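Local coordinates for protein alpha-rhamnosidase (Dictyoglomus thermophilum, PDB 6I60) that probably hydrolyses terminal non-reducing alpha-L-rhamnose residues from alpha-L-rhamnosides, as a bacterial glycoside hydrolase, at residues G455-E463 with W484-S492; I518-R528 with I568-D578. All blocks are in the same frame, centred on the assembly; numbering follows the deposited sequence.

Contact 1 of 2, residues G455-E463 with W484-S492; sequences GKVVHTAVE and WGQLSNLMS
Thr460 docks on the loop that follows helix 473-488 through both its backbone and its side chain. Its N-H gives a nearly straight hydrogen bond to the carbonyl of Leu490 (N to O 2.7 Å), the donor tilted 23° from the carbonyl plane. With OG1 beside its own backbone N (chi1 -66°), the hydroxyl accepts from the backbone of Ser492, N to OG1 2.8 Å, and makes a weak bond to the same Leu490 carbonyl. Backbone atoms of two loop residues are thereby gripped by one threonine.

Next to it the packing is tight. The imidazole of His459 lies flat on Leu487, whose CB sits 3.8 Å from the ring centroid, almost on the ring normal, in a CH-pi contact. Leu487 CD1 reaches the NE2 corner of the same ring. With chi1 at 55°, CG lies between the backbone N and the carbonyl carbon, which carries the ring over Leu487. Replacing His459 by alanine would take away the ring, and Leu487 CB and CD1 would probably lose the flat surface they pack on, opening a gap beside the last turn of the helix. The bent side chain of Met491 brings SD to 3.6 Å from His459 CA, while Val462 CG2 meets Leu487 CD2 at 3.6 Å.

Toward Trp484 the contact thins out: Val457 CG2 only approaches the indole edge at CZ3, 4.4 Å away. Trp484, Leu487 and Val462 are partly exposed, whereas His459, Thr460 and Leu490 are buried.

The contact joins two family regions, concanavalin-like and six-hairpin glycosidase. Strand 453-458 runs between strands 345-351 and 375-380 in an antiparallel sheet, Tyr372 touches both Val457 and Trp484, and Phe526 of helix 524-535 packs on Thr460 and Leu490.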
loop_
_atom_site.group_PDB
_atom_site.type_symbol
_atom_site.label_atom_id
_atom_site.label_comp_id
_atom_site.label_asym_id
_atom_site.label_seq_id
_atom_site.Cartn_x
_atom_site.Cartn_y
_atom_site.Cartn_z
ATOM N N GLY A 455 1.915 18.588 -13.868
ATOM C CA GLY A 455 2.216 17.237 -13.429
ATOM C C GLY A 455 1.041 16.622 -12.686
ATOM O O GLY A 455 0.395 17.263 -11.857
ATOM N N LYS A 456 0.767 15.359 -12.995
ATOM C CA LYS A 456 -0.318 14.607 -12.372
ATOM C C LYS A 456 0.288 13.489 -11.531
ATOM O O LYS A 456 0.917 12.572 -12.069
ATOM C CB LYS A 456 -1.274 14.053 -13.428
ATOM C CG LYS A 456 -2.004 15.126 -14.230
ATOM C CD LYS A 456 -2.854 16.017 -13.331
ATOM C CE LYS A 456 -3.691 16.993 -14.144
ATOM N NZ LYS A 456 -5.031 16.428 -14.470
ATOM N N VAL A 457 0.108 13.574 -10.216
ATOM C CA VAL A 457 0.568 12.531 -9.304
ATOM C C VAL A 457 -0.452 11.399 -9.320
ATOM O O VAL A 457 -1.631 11.608 -9.015
ATOM C CB VAL A 457 0.766 13.082 -7.885
ATOM C CG1 VAL A 457 1.319 12.007 -6.970
ATOM C CG2 VAL A 457 1.694 14.284 -7.912
ATOM N N VAL A 458 -0.003 10.200 -9.680
ATOM C CA VAL A 458 -0.892 9.068 -9.912
ATOM C C VAL A 458 -0.373 7.873 -9.126
ATOM O O VAL A 458 0.764 7.435 -9.337
ATOM C CB VAL A 458 -0.998 8.725 -11.407
ATOM C CG1 VAL A 458 -1.695 7.388 -11.597
ATOM C CG2 VAL A 458 -1.729 9.830 -12.157
ATOM N N HIS A 459 -1.204 7.348 -8.229
ATOM C CA HIS A 459 -0.896 6.150 -7.452
ATOM C C HIS A 459 -2.164 5.732 -6.713
ATOM O O HIS A 459 -3.213 6.371 -6.829
ATOM C CB HIS A 459 0.262 6.383 -6.480
ATOM C CG HIS A 459 0.051 7.540 -5.553
ATOM N ND1 HIS A 459 0.595 8.785 -5.783
ATOM C CD2 HIS A 459 -0.642 7.640 -4.394
ATOM C CE1 HIS A 459 0.246 9.603 -4.805
ATOM N NE2 HIS A 459 -0.505 8.932 -3.950
ATOM N N THR A 460 -2.055 4.643 -5.950
ATOM C CA THR A 460 -3.158 4.160 -5.127
ATOM C C THR A 460 -3.552 5.216 -4.101
ATOM O O THR A 460 -2.773 5.534 -3.197
ATOM C CB THR A 460 -2.778 2.850 -4.427
ATOM O OG1 THR A 460 -2.608 1.817 -5.405
ATOM C CG2 THR A 460 -3.860 2.431 -3.444
ATOM N N ALA A 461 -4.759 5.765 -4.236
ATOM C CA ALA A 461 -5.197 6.866 -3.388
ATOM C C ALA A 461 -5.464 6.405 -1.960
ATOM O O ALA A 461 -6.620 6.283 -1.548
ATOM C CB ALA A 461 -6.448 7.521 -3.974
ATOM N N VAL A 462 -4.403 6.156 -1.198
ATOM C CA VAL A 462 -4.540 5.783 0.205
ATOM C C VAL A 462 -4.729 7.037 1.046
ATOM O O VAL A 462 -4.228 8.118 0.716
ATOM C CB VAL A 462 -3.319 4.970 0.678
ATOM C CG1 VAL A 462 -3.287 3.609 0.003
ATOM C CG2 VAL A 462 -2.036 5.732 0.403
ATOM N N GLU A 463 -5.462 6.894 2.146
ATOM C CA GLU A 463 -5.636 7.985 3.090
ATOM C C GLU A 463 -4.412 8.107 3.991
ATOM O O GLU A 463 -3.645 7.159 4.174
ATOM C CB GLU A 463 -6.883 7.767 3.946
ATOM C CG GLU A 463 -8.105 8.525 3.473
ATOM C CD GLU A 463 -9.387 7.987 4.076
ATOM O OE1 GLU A 463 -10.418 7.979 3.369
ATOM O OE2 GLU A 463 -9.364 7.569 5.254
ATOM N N TRP A 484 6.983 9.985 -0.099
ATOM C CA TRP A 484 6.829 10.042 -1.549
ATOM C C TRP A 484 7.255 8.741 -2.211
ATOM O O TRP A 484 6.679 8.349 -3.232
ATOM C CB TRP A 484 7.632 11.208 -2.122
ATOM C CG TRP A 484 6.963 12.533 -1.962
ATOM C CD1 TRP A 484 7.017 13.351 -0.872
ATOM C CD2 TRP A 484 6.134 13.197 -2.923
ATOM N NE1 TRP A 484 6.272 14.483 -1.093
ATOM C CE2 TRP A 484 5.720 14.414 -2.346
ATOM C CE3 TRP A 484 5.699 12.882 -4.214
ATOM C CZ2 TRP A 484 4.896 15.317 -3.015
ATOM C CZ3 TRP A 484 4.881 13.778 -4.876
ATOM C CH2 TRP A 484 4.488 14.981 -4.276
ATOM N N GLY A 485 8.254 8.059 -1.648
ATOM C CA GLY A 485 8.708 6.813 -2.243
ATOM C C GLY A 485 7.702 5.690 -2.091
ATOM O O GLY A 485 7.509 4.888 -3.010
ATOM N N GLN A 486 7.049 5.611 -0.930
ATOM C CA GLN A 486 6.041 4.578 -0.717
ATOM C C GLN A 486 4.843 4.790 -1.634
ATOM O O GLN A 486 4.381 3.852 -2.295
ATOM C CB GLN A 486 5.607 4.561 0.750
ATOM C CG GLN A 486 4.558 3.510 1.074
ATOM C CD GLN A 486 5.061 2.097 0.850
ATOM O OE1 GLN A 486 5.720 1.517 1.712
ATOM N NE2 GLN A 486 4.752 1.536 -0.315
ATOM N N LEU A 487 4.330 6.022 -1.687
ATOM C CA LEU A 487 3.216 6.323 -2.581
ATOM C C LEU A 487 3.602 6.090 -4.035
ATOM O O LEU A 487 2.784 5.621 -4.835
ATOM C CB LEU A 487 2.753 7.764 -2.371
ATOM C CG LEU A 487 2.143 8.074 -1.005
ATOM C CD1 LEU A 487 1.452 9.431 -1.007
ATOM C CD2 LEU A 487 1.175 6.973 -0.608
ATOM N N SER A 488 4.850 6.404 -4.395
ATOM C CA SER A 488 5.331 6.134 -5.743
ATOM C C SER A 488 5.299 4.652 -6.082
ATOM O O SER A 488 5.256 4.298 -7.265
ATOM C CB SER A 488 6.753 6.668 -5.907
ATOM O OG SER A 488 6.739 8.057 -6.171
ATOM N N ASN A 489 5.317 3.780 -5.075
ATOM C CA ASN A 489 5.346 2.340 -5.279
ATOM C C ASN A 489 4.053 1.670 -4.827
ATOM O O ASN A 489 4.071 0.542 -4.328
ATOM C CB ASN A 489 6.545 1.727 -4.560
ATOM C CG ASN A 489 7.828 1.892 -5.340
ATOM O OD1 ASN A 489 7.946 1.418 -6.469
ATOM N ND2 ASN A 489 8.799 2.575 -4.744
ATOM N N LEU A 490 2.922 2.356 -4.999
ATOM C CA LEU A 490 1.603 1.815 -4.674
ATOM C C LEU A 490 0.729 1.975 -5.914
ATOM O O LEU A 490 0.073 3.004 -6.094
ATOM C CB LEU A 490 1.002 2.516 -3.457
ATOM C CG LEU A 490 1.618 2.188 -2.093
ATOM C CD1 LEU A 490 0.892 2.929 -0.980
ATOM C CD2 LEU A 490 1.613 0.689 -1.832
ATOM N N MET A 491 0.727 0.959 -6.770
ATOM C CA MET A 491 -0.072 0.945 -7.996
ATOM C C MET A 491 -0.945 -0.308 -7.988
ATOM O O MET A 491 -0.754 -1.208 -8.811
ATOM C CB MET A 491 0.831 0.993 -9.235
ATOM C CG MET A 491 1.676 2.246 -9.334
ATOM S SD MET A 491 0.660 3.720 -9.523
ATOM C CE MET A 491 -0.438 3.193 -10.829
ATOM N N SER A 492 -1.885 -0.365 -7.040
ATOM C CA SER A 492 -2.736 -1.528 -6.790
ATOM C C SER A 492 -1.921 -2.710 -6.270
ATOM O O SER A 492 -2.477 -3.645 -5.686
ATOM C CB SER A 492 -3.519 -1.922 -8.049
ATOM O OG SER A 492 -2.732 -2.720 -8.916
#

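Contact 2 of 2, residues I518-R528 with I568-D578; sequences IFNFDMIGFYR and IAWYLYQYYGD
Helix 524-528 runs nearly antiparallel to helix 568-576, their axes 10.4 Å apart at closest approach and their directions 155° apart, with Ile524 opposite Leu572 and Tyr527 opposite Ile568. The last turn of helix 514-520, at Ile518, faces Tyr575. Tyr576 reaches into the non-helical link 521-523, where its OH accepts an almost linear hydrogen bond from the backbone of Met523 (N to OH 3.2 Å). Ile524 CB lies over the centre of that ring, 3.8 Å from its centroid, and with CG1 anti to the backbone N (chi1 179°), CD1 continues along it to Tyr576 CB. Ile518 wedges in with two branches, CD1 against Tyr571 CB and CG2 against Tyr575 CB, both at 3.7 Å. The Tyr527 ring is sandwiched: Ile568 CG2 meets one face and Met523 CE the other, each toward the rim. Phe519 and Tyr575 meet obliquely, and the Tyr575 hydroxyl bonds to Glu515. At the far end a water bridges Arg528 NH2 and Asp578 OD2, beside a long NE to OD2 salt bridge of 3.8 Å; Arg528 NH1 pairs with Glu38. Such antiparallel packing of neighbouring helices is consistent with the (alpha/alpha)6 barrel of six-hairpin glycosidases.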
loop_
_atom_site.group_PDB
_atom_site.type_symbol
_atom_site.label_atom_id
_atom_site.label_comp_id
_atom_site.label_asym_id
_atom_site.label_seq_id
_atom_site.Cartn_x
_atom_site.Cartn_y
_atom_site.Cartn_z
ATOM N N ILE A 518 1.943 1.170 6.914
ATOM C CA ILE A 518 0.824 1.117 7.850
ATOM C C ILE A 518 0.844 2.334 8.767
ATOM O O ILE A 518 -0.199 2.938 9.044
ATOM C CB ILE A 518 0.860 -0.203 8.640
ATOM C CG1 ILE A 518 0.381 -1.358 7.760
ATOM C CG2 ILE A 518 0.010 -0.108 9.895
ATOM C CD1 ILE A 518 0.589 -2.721 8.383
ATOM N N PHE A 519 2.032 2.725 9.237
ATOM C CA PHE A 519 2.138 3.893 10.106
ATOM C C PHE A 519 1.768 5.178 9.379
ATOM O O PHE A 519 1.214 6.097 9.993
ATOM C CB PHE A 519 3.553 4.006 10.671
ATOM C CG PHE A 519 3.692 3.469 12.066
ATOM C CD1 PHE A 519 4.242 2.218 12.289
ATOM C CD2 PHE A 519 3.265 4.214 13.153
ATOM C CE1 PHE A 519 4.366 1.719 13.570
ATOM C CE2 PHE A 519 3.387 3.721 14.438
ATOM C CZ PHE A 519 3.938 2.472 14.648
ATOM N N ASN A 520 2.054 5.259 8.081
ATOM C CA ASN A 520 1.834 6.488 7.330
ATOM C C ASN A 520 0.491 6.530 6.617
ATOM O O ASN A 520 -0.089 7.614 6.476
ATOM C CB ASN A 520 2.953 6.682 6.302
ATOM C CG ASN A 520 4.203 7.278 6.911
ATOM O OD1 ASN A 520 4.138 8.245 7.670
ATOM N ND2 ASN A 520 5.353 6.702 6.581
ATOM N N PHE A 521 -0.019 5.387 6.163
ATOM C CA PHE A 521 -1.214 5.359 5.331
ATOM C C PHE A 521 -2.149 4.252 5.793
ATOM O O PHE A 521 -1.736 3.291 6.447
ATOM C CB PHE A 521 -0.858 5.168 3.849
ATOM C CG PHE A 521 0.347 5.954 3.409
ATOM C CD1 PHE A 521 0.274 7.327 3.244
ATOM C CD2 PHE A 521 1.554 5.320 3.167
ATOM C CE1 PHE A 521 1.380 8.051 2.843
ATOM C CE2 PHE A 521 2.662 6.040 2.765
ATOM C CZ PHE A 521 2.574 7.408 2.604
ATOM N N ASP A 522 -3.427 4.410 5.450
ATOM C CA ASP A 522 -4.435 3.379 5.682
ATOM C C ASP A 522 -4.234 2.275 4.650
ATOM O O ASP A 522 -4.511 2.471 3.461
ATOM C CB ASP A 522 -5.835 3.977 5.593
ATOM C CG ASP A 522 -6.922 2.989 5.973
ATOM O OD1 ASP A 522 -8.043 3.431 6.306
ATOM O OD2 ASP A 522 -6.658 1.769 5.938
ATOM N N MET A 523 -3.758 1.112 5.097
ATOM C CA MET A 523 -3.335 0.055 4.188
ATOM C C MET A 523 -4.100 -1.251 4.336
ATOM O O MET A 523 -3.792 -2.206 3.613
ATOM C CB MET A 523 -1.838 -0.231 4.371
ATOM C CG MET A 523 -0.955 1.001 4.346
ATOM S SD MET A 523 -0.483 1.474 2.676
ATOM C CE MET A 523 -0.147 -0.129 1.953
ATOM N N ILE A 524 -5.081 -1.332 5.241
ATOM C CA ILE A 524 -5.748 -2.611 5.480
ATOM C C ILE A 524 -6.538 -3.048 4.251
ATOM O O ILE A 524 -6.576 -4.238 3.914
ATOM C CB ILE A 524 -6.637 -2.536 6.736
ATOM C CG1 ILE A 524 -7.340 -3.876 6.960
ATOM C CG2 ILE A 524 -7.648 -1.404 6.624
ATOM C CD1 ILE A 524 -7.412 -4.295 8.401
ATOM N N GLY A 525 -7.169 -2.101 3.553
ATOM C CA GLY A 525 -7.840 -2.444 2.311
ATOM C C GLY A 525 -6.873 -2.813 1.206
ATOM O O GLY A 525 -7.169 -3.681 0.380
ATOM N N PHE A 526 -5.704 -2.169 1.180
ATOM C CA PHE A 526 -4.706 -2.472 0.161
ATOM C C PHE A 526 -4.075 -3.839 0.393
ATOM O O PHE A 526 -3.902 -4.620 -0.551
ATOM C CB PHE A 526 -3.637 -1.381 0.147
ATOM C CG PHE A 526 -2.701 -1.462 -1.019
ATOM C CD1 PHE A 526 -3.045 -0.905 -2.239
ATOM C CD2 PHE A 526 -1.473 -2.091 -0.895
ATOM C CE1 PHE A 526 -2.181 -0.974 -3.316
ATOM C CE2 PHE A 526 -0.605 -2.166 -1.969
ATOM C CZ PHE A 526 -0.958 -1.606 -3.181
ATOM N N TYR A 527 -3.727 -4.150 1.644
ATOM C CA TYR A 527 -3.028 -5.398 1.923
ATOM C C TYR A 527 -3.957 -6.601 1.839
ATOM O O TYR A 527 -3.511 -7.700 1.493
ATOM C CB TYR A 527 -2.358 -5.326 3.294
ATOM C CG TYR A 527 -1.079 -4.523 3.282
ATOM C CD1 TYR A 527 -0.224 -4.563 2.190
ATOM C CD2 TYR A 527 -0.729 -3.719 4.358
ATOM C CE1 TYR A 527 0.943 -3.831 2.169
ATOM C CE2 TYR A 527 0.440 -2.981 4.348
ATOM C CZ TYR A 527 1.271 -3.041 3.250
ATOM O OH TYR A 527 2.435 -2.309 3.233
ATOM N N ARG A 528 -5.243 -6.417 2.148
ATOM C CA ARG A 528 -6.197 -7.510 2.006
ATOM C C ARG A 528 -6.304 -7.953 0.553
ATOM O O ARG A 528 -6.412 -9.152 0.266
ATOM C CB ARG A 528 -7.563 -7.088 2.545
ATOM C CG ARG A 528 -7.727 -7.284 4.041
ATOM C CD ARG A 528 -9.021 -6.661 4.535
ATOM N NE ARG A 528 -9.989 -7.668 4.960
ATOM C CZ ARG A 528 -11.196 -7.819 4.423
ATOM N NH1 ARG A 528 -11.592 -7.026 3.436
ATOM N NH2 ARG A 528 -12.010 -8.764 4.876
ATOM N N ILE A 568 2.827 -9.759 6.407
ATOM C CA ILE A 568 1.827 -8.732 6.132
ATOM C C ILE A 568 0.504 -9.091 6.795
ATOM O O ILE A 568 -0.194 -8.221 7.332
ATOM C CB ILE A 568 1.673 -8.530 4.613
ATOM C CG1 ILE A 568 2.964 -7.957 4.025
ATOM C CG2 ILE A 568 0.503 -7.612 4.307
ATOM C CD1 ILE A 568 2.980 -7.910 2.514
ATOM N N ALA A 569 0.147 -10.376 6.789
ATOM C CA ALA A 569 -1.078 -10.799 7.458
ATOM C C ALA A 569 -0.988 -10.574 8.963
ATOM O O ALA A 569 -1.959 -10.131 9.588
ATOM C CB ALA A 569 -1.369 -12.265 7.146
ATOM N N TRP A 570 0.169 -10.868 9.561
ATOM C CA TRP A 570 0.350 -10.602 10.984
ATOM C C TRP A 570 0.323 -9.108 11.277
ATOM O O TRP A 570 -0.123 -8.695 12.354
ATOM C CB TRP A 570 1.659 -11.218 11.476
ATOM C CG TRP A 570 1.973 -10.900 12.904
ATOM C CD1 TRP A 570 2.821 -9.933 13.361
ATOM C CD2 TRP A 570 1.441 -11.547 14.065
ATOM N NE1 TRP A 570 2.849 -9.939 14.735
ATOM C CE2 TRP A 570 2.012 -10.921 15.192
ATOM C CE3 TRP A 570 0.537 -12.596 14.262
ATOM C CZ2 TRP A 570 1.709 -11.309 16.496
ATOM C CZ3 TRP A 570 0.239 -12.981 15.559
ATOM C CH2 TRP A 570 0.822 -12.338 16.658
ATOM N N TYR A 571 0.794 -8.286 10.336
ATOM C CA TYR A 571 0.723 -6.839 10.515
ATOM C C TYR A 571 -0.722 -6.361 10.546
ATOM O O TYR A 571 -1.070 -5.466 11.326
ATOM C CB TYR A 571 1.497 -6.133 9.400
ATOM C CG TYR A 571 2.988 -6.037 9.644
ATOM C CD1 TYR A 571 3.508 -6.098 10.932
ATOM C CD2 TYR A 571 3.875 -5.885 8.585
ATOM C CE1 TYR A 571 4.868 -6.010 11.157
ATOM C CE2 TYR A 571 5.238 -5.798 8.803
ATOM C CZ TYR A 571 5.727 -5.861 10.089
ATOM O OH TYR A 571 7.081 -5.773 10.309
ATOM N N LEU A 572 -1.580 -6.953 9.710
ATOM C CA LEU A 572 -2.983 -6.557 9.678
ATOM C C LEU A 572 -3.689 -6.870 10.992
ATOM O O LEU A 572 -4.633 -6.167 11.368
ATOM C CB LEU A 572 -3.694 -7.247 8.515
ATOM C CG LEU A 572 -3.237 -6.823 7.120
ATOM C CD1 LEU A 572 -4.129 -7.437 6.053
ATOM C CD2 LEU A 572 -3.219 -5.306 7.005
ATOM N N TYR A 573 -3.251 -7.911 11.699
ATOM C CA TYR A 573 -3.816 -8.205 13.009
ATOM C C TYR A 573 -3.163 -7.375 14.107
ATOM O O TYR A 573 -3.821 -7.032 15.094
ATOM C CB TYR A 573 -3.679 -9.698 13.321
ATOM C CG TYR A 573 -4.023 -10.051 14.750
ATOM C CD1 TYR A 573 -5.337 -10.011 15.197
ATOM C CD2 TYR A 573 -3.035 -10.413 15.655
ATOM C CE1 TYR A 573 -5.659 -10.325 16.505
ATOM C CE2 TYR A 573 -3.348 -10.731 16.965
ATOM C CZ TYR A 573 -4.663 -10.684 17.384
ATOM O OH TYR A 573 -4.984 -10.995 18.684
ATOM N N GLN A 574 -1.882 -7.032 13.947
ATOM C CA GLN A 574 -1.174 -6.302 14.993
ATOM C C GLN A 574 -1.625 -4.847 15.062
ATOM O O GLN A 574 -1.854 -4.314 16.155
ATOM C CB GLN A 574 0.335 -6.386 14.758
ATOM C CG GLN A 574 1.173 -5.515 15.687
ATOM C CD GLN A 574 2.651 -5.507 15.317
ATOM O OE1 GLN A 574 3.010 -5.545 14.139
ATOM N NE2 GLN A 574 3.515 -5.456 16.327
ATOM N N TYR A 575 -1.768 -4.192 13.911
ATOM C CA TYR A 575 -2.057 -2.765 13.868
ATOM C C TYR A 575 -3.524 -2.447 13.615
ATOM O O TYR A 575 -3.915 -1.280 13.732
ATOM C CB TYR A 575 -1.195 -2.088 12.795
ATOM C CG TYR A 575 0.244 -1.890 13.219
ATOM C CD1 TYR A 575 0.587 -0.908 14.141
ATOM C CD2 TYR A 575 1.257 -2.688 12.705
ATOM C CE1 TYR A 575 1.900 -0.724 14.535
ATOM C CE2 TYR A 575 2.573 -2.512 13.093
ATOM C CZ TYR A 575 2.888 -1.529 14.009
ATOM O OH TYR A 575 4.194 -1.351 14.398
ATOM N N TYR A 576 -4.344 -3.441 13.277
ATOM C CA TYR A 576 -5.765 -3.214 13.055
ATOM C C TYR A 576 -6.673 -4.133 13.858
ATOM O O TYR A 576 -7.877 -3.862 13.929
ATOM C CB TYR A 576 -6.110 -3.369 11.566
ATOM C CG TYR A 576 -5.418 -2.379 10.658
ATOM C CD1 TYR A 576 -4.252 -2.723 9.987
ATOM C CD2 TYR A 576 -5.936 -1.106 10.461
ATOM C CE1 TYR A 576 -3.615 -1.822 9.150
ATOM C CE2 TYR A 576 -5.307 -0.198 9.624
ATOM C CZ TYR A 576 -4.148 -0.562 8.971
ATOM O OH TYR A 576 -3.513 0.334 8.140
ATOM N N GLY A 577 -6.151 -5.198 14.457
ATOM C CA GLY A 577 -6.989 -6.124 15.200
ATOM C C GLY A 577 -7.950 -6.912 14.337
ATOM O O GLY A 577 -9.103 -7.121 14.734
ATOM N N ASP A 578 -7.506 -7.351 13.164
ATOM C CA ASP A 578 -8.327 -8.115 12.228
ATOM C C ASP A 578 -7.860 -9.567 12.281
ATOM O O ASP A 578 -7.034 -9.999 11.476
ATOM C CB ASP A 578 -8.226 -7.543 10.815
ATOM C CG ASP A 578 -9.164 -8.229 9.842
ATOM O OD1 ASP A 578 -10.093 -8.923 10.304
ATOM O OD2 ASP A 578 -8.975 -8.072 8.617
HETATM O O HOH W 1 -10.474 -9.690 6.826
#

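How the contacts relate
From the N terminus, strand 453-458 leads into 459-463; the chain passes strand 466-470 and helix 473-488, and contact 1 closes at 484-492, at the end of that helix and the loop after it, tying the beta sheet of strand 453-458 to the first helix of the glycosidase region. After helix 507-512 the chain reaches helix 514-520, where contact 2 opens; it closes about forty residues later at helix 564-576, joining helices within that region. The two loops follow in series, neither nested nor crossed. The centres of contacts 1 and 2 lie about 17 Å apart, yet they touch: Asp522 N is 3.0 Å from Glu463 O, a probable hydrogen bond, and Phe526 packs against Ser492.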